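Local coordinates for glucose-1-phosphate uridylyltransferase (Sphingomonas elodea, PDB 2UX8) that transfers the uridylyl group of UTP to alpha-D-glucose 1-phosphate, yielding UDP-glucose and diphosphate, at the interface of chains A and B and the interface of chains A and C. Sequence-based numbering; all coordinates share one arbitrary frame. Chains: chain A/B/C, Glucose-1-phosphate uridylyltransferase.

Contact 1: the interface of chains A and B. Residues chain A 69, 112, 114-115; chain B 79-80, 102-103, 105.
Two loops of chain B, the link between helices 72-77 and 82-89 with B:Asp79 and B:Ile80 and the stretch leading to strand 108-112 with B:Arg102, B:Leu103 and B:Pro105, meet the end of strand 108-112 and the loops bearing A:Arg69 and A:Gln114. Both chains belong to the UDPGP type 2 nucleotidyltransferases, and their interface is two-fold. B:Asp79, short and anionic, suits a place between two arginines. With CG anti to the backbone N (chi1 -165°), its carboxylate reaches chain A, where NE of A:Arg112 donates to OD2 of B:Asp79 at 3.0 Å, from the anti side and out of the carboxylate plane. NH1 of A:Arg69 lies 2.8 Å from OD1 of B:Asp79, a salt bridge whose N-H points another way. NH1 and NH2 of A:Arg69 grip O of A:Gln114 end-on, at 2.8 Å and 2.7 Å respectively, with that oxygen in the guanidinium plane. A methionine in place of A:Arg69 would probably leave B:Asp79 without one counter-charge and this carbonyl without its paired donors. A:Gln114 runs extended across the boundary, NE2 donating to O of B:Leu103 at 2.7 Å, nearly straight (166° at H). Its amide carbon CD also packs on CG of B:Pro105. B:Arg102 and the poorly ordered A:Glu115 form a looser salt bridge.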
loop_
_atom_site.group_PDB
_atom_site.type_symbol
_atom_site.label_atom_id
_atom_site.label_comp_id
_atom_site.label_asym_id
_atom_site.label_seq_id
_atom_site.Cartn_x
_atom_site.Cartn_y
_atom_site.Cartn_z
ATOM N N ARG A 69 1.701 -7.826 9.692
ATOM C CA ARG A 69 0.838 -7.293 8.668
ATOM C C ARG A 69 1.008 -5.848 8.179
ATOM O O ARG A 69 1.301 -5.659 7.020
ATOM C CB ARG A 69 -0.607 -7.599 9.039
ATOM C CG ARG A 69 -0.986 -8.996 8.586
ATOM C CD ARG A 69 -2.365 -9.423 9.016
ATOM N NE ARG A 69 -2.382 -9.859 10.407
ATOM C CZ ARG A 69 -1.877 -11.008 10.857
ATOM N NH1 ARG A 69 -1.303 -11.860 10.027
ATOM N NH2 ARG A 69 -1.958 -11.311 12.140
ATOM N N ARG A 112 6.423 -13.798 6.863
ATOM C CA ARG A 112 5.353 -13.310 7.724
ATOM C C ARG A 112 5.118 -14.222 8.918
ATOM O O ARG A 112 4.968 -15.431 8.768
ATOM C CB ARG A 112 4.066 -13.168 6.913
ATOM C CG ARG A 112 4.218 -12.229 5.740
ATOM C CD ARG A 112 4.190 -10.780 6.181
ATOM N NE ARG A 112 2.825 -10.277 6.136
ATOM C CZ ARG A 112 2.344 -9.464 5.199
ATOM N NH1 ARG A 112 3.123 -9.032 4.211
ATOM N NH2 ARG A 112 1.062 -9.120 5.233
ATOM N N GLN A 114 2.531 -14.177 10.756
ATOM C CA GLN A 114 1.121 -14.543 10.732
ATOM C C GLN A 114 0.389 -14.358 12.052
ATOM O O GLN A 114 -0.636 -13.683 12.112
ATOM C CB GLN A 114 0.964 -15.988 10.269
ATOM C CG GLN A 114 1.115 -16.154 8.773
ATOM C CD GLN A 114 0.825 -17.563 8.317
ATOM O OE1 GLN A 114 -0.100 -18.209 8.807
ATOM N NE2 GLN A 114 1.606 -18.045 7.366
ATOM N N GLU A 115 0.920 -14.959 13.106
ATOM C CA GLU A 115 0.315 -14.886 14.428
ATOM C C GLU A 115 1.313 -14.317 15.428
ATOM O O GLU A 115 2.443 -14.782 15.524
ATOM C CB GLU A 115 -0.123 -16.293 14.829
ATOM C CG GLU A 115 -1.095 -16.900 13.819
ATOM C CD GLU A 115 -1.237 -18.412 13.924
ATOM O OE1 GLU A 115 -1.249 -18.937 15.054
ATOM O OE2 GLU A 115 -1.360 -19.078 12.872
ATOM N N ASP B 79 -1.483 -14.116 3.788
ATOM C CA ASP B 79 -1.380 -13.930 5.224
ATOM C C ASP B 79 -2.817 -13.905 5.716
ATOM O O ASP B 79 -3.753 -14.046 4.925
ATOM C CB ASP B 79 -0.674 -12.611 5.571
ATOM C CG ASP B 79 -0.218 -12.545 7.038
ATOM O OD1 ASP B 79 -0.526 -13.470 7.820
ATOM O OD2 ASP B 79 0.453 -11.560 7.414
ATOM N N ILE B 80 -2.993 -13.757 7.021
ATOM C CA ILE B 80 -4.319 -13.693 7.600
ATOM C C ILE B 80 -4.922 -12.349 7.231
ATOM O O ILE B 80 -4.286 -11.308 7.401
ATOM C CB ILE B 80 -4.259 -13.768 9.130
ATOM C CG1 ILE B 80 -3.740 -15.127 9.574
ATOM C CG2 ILE B 80 -5.629 -13.491 9.714
ATOM C CD1 ILE B 80 -3.618 -15.236 11.065
ATOM N N ARG B 102 -3.488 -19.564 2.988
ATOM C CA ARG B 102 -2.492 -19.313 4.012
ATOM C C ARG B 102 -1.708 -20.577 4.326
ATOM O O ARG B 102 -2.283 -21.617 4.611
ATOM C CB ARG B 102 -3.178 -18.781 5.267
ATOM C CG ARG B 102 -2.277 -18.637 6.462
ATOM C CD ARG B 102 -2.893 -17.731 7.512
ATOM N NE ARG B 102 -4.179 -18.223 7.981
ATOM C CZ ARG B 102 -4.389 -18.753 9.180
ATOM N NH1 ARG B 102 -3.390 -18.859 10.045
ATOM N NH2 ARG B 102 -5.600 -19.184 9.510
ATOM N N LEU B 103 -0.389 -20.497 4.237
ATOM C CA LEU B 103 0.440 -21.646 4.546
ATOM C C LEU B 103 1.050 -21.475 5.923
ATOM O O LEU B 103 0.826 -20.475 6.600
ATOM C CB LEU B 103 1.562 -21.810 3.526
ATOM C CG LEU B 103 1.256 -22.637 2.281
ATOM C CD1 LEU B 103 0.189 -21.966 1.460
ATOM C CD2 LEU B 103 2.519 -22.796 1.464
ATOM N N PRO B 105 3.568 -20.588 8.824
ATOM C CA PRO B 105 4.495 -19.467 8.972
ATOM C C PRO B 105 5.896 -19.843 8.506
ATOM O O PRO B 105 6.451 -20.858 8.927
ATOM C CB PRO B 105 4.445 -19.186 10.468
ATOM C CG PRO B 105 3.019 -19.456 10.784
ATOM C CD PRO B 105 2.749 -20.750 10.034
#

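Contact 2: the interface of chains A and C. Residues chain A 84, 87, 91; chain C 24, 26.
A chi1 of -53° puts the hydroxyl of A:Thr87 beside its own backbone N, while C:Leu24, at -59°, holds CG opposite its carbonyl carbon; the two side chains thereby reach toward each other tip to tip, OG1 of A:Thr87 lying 3.7 Å from CD1 of C:Leu24. A:Thr87 projects from helix 82-89, and C:Leu24 belongs to the glycine-rich Gly-Leu-Gly-Thr-Arg loop, the nucleotide-binding signature of sugar nucleotidyltransferases. Leucine suits this place because its forked end can project beyond the loop, and threonine because it is small enough to let the helix come near. C:Thr26 adds its methyl, CG2, which faces two residues of chain A. CD1 of A:Leu84 lies 4.3 Å from CG2 of C:Thr26, a loose apolar approach from the same helix. From the loop after that helix, A:Arg91 extends its chain to cross C:Thr26 at a slant, NH1 being 4.1 Å from CG2. CG2 of A:Thr87 sits 3.5 Å above one face of this guanidinium, toward its rim, and may help to position it. The small methyl of C:Thr26 lets both the leucine and the arginine come near. By resting a helix of one subunit on the signature loop of the other, the site contributes to the two-fold A-C pairing and may help to steady that loop for nucleotide binding.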
loop_
_atom_site.group_PDB
_atom_site.type_symbol
_atom_site.label_atom_id
_atom_site.label_comp_id
_atom_site.label_asym_id
_atom_site.label_seq_id
_atom_site.Cartn_x
_atom_site.Cartn_y
_atom_site.Cartn_z
ATOM N N LEU A 84 12.174 8.827 -5.733
ATOM C CA LEU A 84 12.999 9.680 -4.901
ATOM C C LEU A 84 14.381 9.889 -5.502
ATOM O O LEU A 84 14.835 11.019 -5.655
ATOM C CB LEU A 84 13.136 9.066 -3.508
ATOM C CG LEU A 84 14.167 9.718 -2.584
ATOM C CD1 LEU A 84 13.639 11.032 -2.085
ATOM C CD2 LEU A 84 14.476 8.809 -1.425
ATOM N N THR A 87 14.210 12.143 -8.339
ATOM C CA THR A 87 14.030 13.535 -7.937
ATOM C C THR A 87 15.333 14.168 -7.451
ATOM O O THR A 87 15.635 15.322 -7.760
ATOM C CB THR A 87 13.000 13.658 -6.800
ATOM O OG1 THR A 87 11.779 13.006 -7.177
ATOM C CG2 THR A 87 12.725 15.116 -6.498
ATOM N N ARG A 91 18.047 17.202 -8.962
ATOM C CA ARG A 91 18.427 18.328 -8.120
ATOM C C ARG A 91 19.905 18.282 -7.799
ATOM O O ARG A 91 20.358 18.962 -6.894
ATOM C CB ARG A 91 17.634 18.310 -6.811
ATOM C CG ARG A 91 16.128 18.358 -7.001
ATOM C CD ARG A 91 15.350 18.360 -5.684
ATOM N NE ARG A 91 13.912 18.498 -5.935
ATOM C CZ ARG A 91 12.961 18.471 -5.002
ATOM N NH1 ARG A 91 13.270 18.308 -3.719
ATOM N NH2 ARG A 91 11.690 18.612 -5.357
ATOM N N LEU C 24 8.516 15.302 -0.320
ATOM C CA LEU C 24 9.402 14.137 -0.244
ATOM C C LEU C 24 10.409 14.271 0.898
ATOM O O LEU C 24 11.347 13.480 1.011
ATOM C CB LEU C 24 10.165 13.935 -1.554
ATOM C CG LEU C 24 9.338 13.733 -2.823
ATOM C CD1 LEU C 24 10.177 12.955 -3.827
ATOM C CD2 LEU C 24 8.058 12.972 -2.510
ATOM N N THR C 26 13.125 15.318 1.568
ATOM C CA THR C 26 14.523 14.960 1.309
ATOM C C THR C 26 15.526 15.375 2.379
ATOM O O THR C 26 16.607 14.804 2.468
ATOM C CB THR C 26 15.029 15.551 -0.016
ATOM O OG1 THR C 26 15.140 16.973 0.111
ATOM C CG2 THR C 26 14.074 15.211 -1.151
#

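Contact 3: the interface of chains A and C. Residues chain A 279, 289, 293; chain C 295-297.
The C-terminal end of helix 285-295 of chain C, with the tail residue C:Leu296 just beyond it, comes up against helices 267-280 and 285-296 of chain A. In this UDPGP type 2 nucleotidyltransferase the final helices thus take part in a two-fold contact between subunits. C:Leu296 inserts its forked side chain beside A:Arg289 and A:Val293, which stand one turn apart on helix 285-296. CD1 of C:Leu296 meets CG2 of A:Val293 at 3.9 Å, the two side chains passing at a slant. The other branch, CD2 of C:Leu296, lies 3.8 Å from CG of A:Arg289, and here the side chains run alongside in opposite directions. Leucine fits because its two methyls can serve both neighbours, and the branched valine presents a methyl from a short stem. A:Arg289 offers both an aliphatic stem and a charged end: CG is anti to the backbone N (chi1 177°), and a bend at chi3 (-67°) turns the guanidinium toward the carbonyl O of C:Leu296. NH1 is modelled too close to that oxygen for its bond geometry to be trusted, although an arginine near the carbonyl end of a helix would probably be favoured electrostatically. Farther along, CD1 of A:Leu279, from helix 267-280, rests 3.7 Å from the carbonyl O of C:Ala295, whose small side chain permits a near approach.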
loop_
_atom_site.group_PDB
_atom_site.type_symbol
_atom_site.label_atom_id
_atom_site.label_comp_id
_atom_site.label_asym_id
_atom_site.label_seq_id
_atom_site.Cartn_x
_atom_site.Cartn_y
_atom_site.Cartn_z
ATOM N N LEU A 279 23.810 14.997 19.993
ATOM C CA LEU A 279 24.959 15.640 20.609
ATOM C C LEU A 279 26.259 15.117 20.036
ATOM O O LEU A 279 27.304 15.736 20.208
ATOM C CB LEU A 279 24.943 15.431 22.127
ATOM C CG LEU A 279 23.883 16.200 22.913
ATOM C CD1 LEU A 279 23.968 15.866 24.390
ATOM C CD2 LEU A 279 24.093 17.678 22.709
ATOM N N ARG A 289 22.697 21.484 21.960
ATOM C CA ARG A 289 23.217 21.732 23.299
ATOM C C ARG A 289 22.724 23.081 23.830
ATOM O O ARG A 289 22.220 23.167 24.954
ATOM C CB ARG A 289 24.744 21.698 23.297
ATOM C CG ARG A 289 25.369 22.017 24.652
ATOM C CD ARG A 289 26.888 22.052 24.563
ATOM N NE ARG A 289 27.425 20.726 24.273
ATOM C CZ ARG A 289 27.662 19.803 25.199
ATOM N NH1 ARG A 289 27.416 20.083 26.471
ATOM N NH2 ARG A 289 28.114 18.594 24.853
ATOM N N VAL A 293 20.349 23.259 27.291
ATOM C CA VAL A 293 20.738 24.034 28.464
ATOM C C VAL A 293 19.654 25.019 28.907
ATOM O O VAL A 293 19.198 24.988 30.048
ATOM C CB VAL A 293 22.056 24.794 28.194
ATOM C CG1 VAL A 293 22.182 25.988 29.116
ATOM C CG2 VAL A 293 23.224 23.865 28.413
ATOM N N ALA C 295 24.517 14.165 30.166
ATOM C CA ALA C 295 24.924 14.183 28.779
ATOM C C ALA C 295 25.469 15.519 28.299
ATOM O O ALA C 295 26.172 15.573 27.294
ATOM C CB ALA C 295 23.753 13.741 27.913
ATOM N N LEU C 296 25.175 16.590 29.028
ATOM C CA LEU C 296 25.618 17.916 28.622
ATOM C C LEU C 296 26.952 18.389 29.171
ATOM O O LEU C 296 27.469 19.400 28.734
ATOM C CB LEU C 296 24.547 18.954 28.974
ATOM C CG LEU C 296 23.263 18.991 28.136
ATOM C CD1 LEU C 296 22.313 20.041 28.681
ATOM C CD2 LEU C 296 23.596 19.306 26.696
ATOM N N GLY C 297 27.517 17.668 30.122
ATOM C CA GLY C 297 28.777 18.100 30.691
ATOM C C GLY C 297 28.512 19.101 31.797
ATOM O O GLY C 297 27.357 19.401 32.109
#

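Chain A uses separate surfaces for its two partners: contact 1 faces chain B, whereas contacts 2 and 3 face chain C. The C-alpha centres of contacts 2 and 3 lie about 33 Å apart, so the A-C pairing is held at well-separated points, one at the nucleotide-binding loop and one at the C-terminal helices. The C-alpha centre of contact 1 is about 35 Å from that of contact 2 and about 46 Å from that of contact 3. None shares a residue position, though B:Asp79 and B:Ile80 lie just before helix 82-89, whose chain A copy serves contact 2. Two different two-fold interfaces could together build the deposited four-chain assembly.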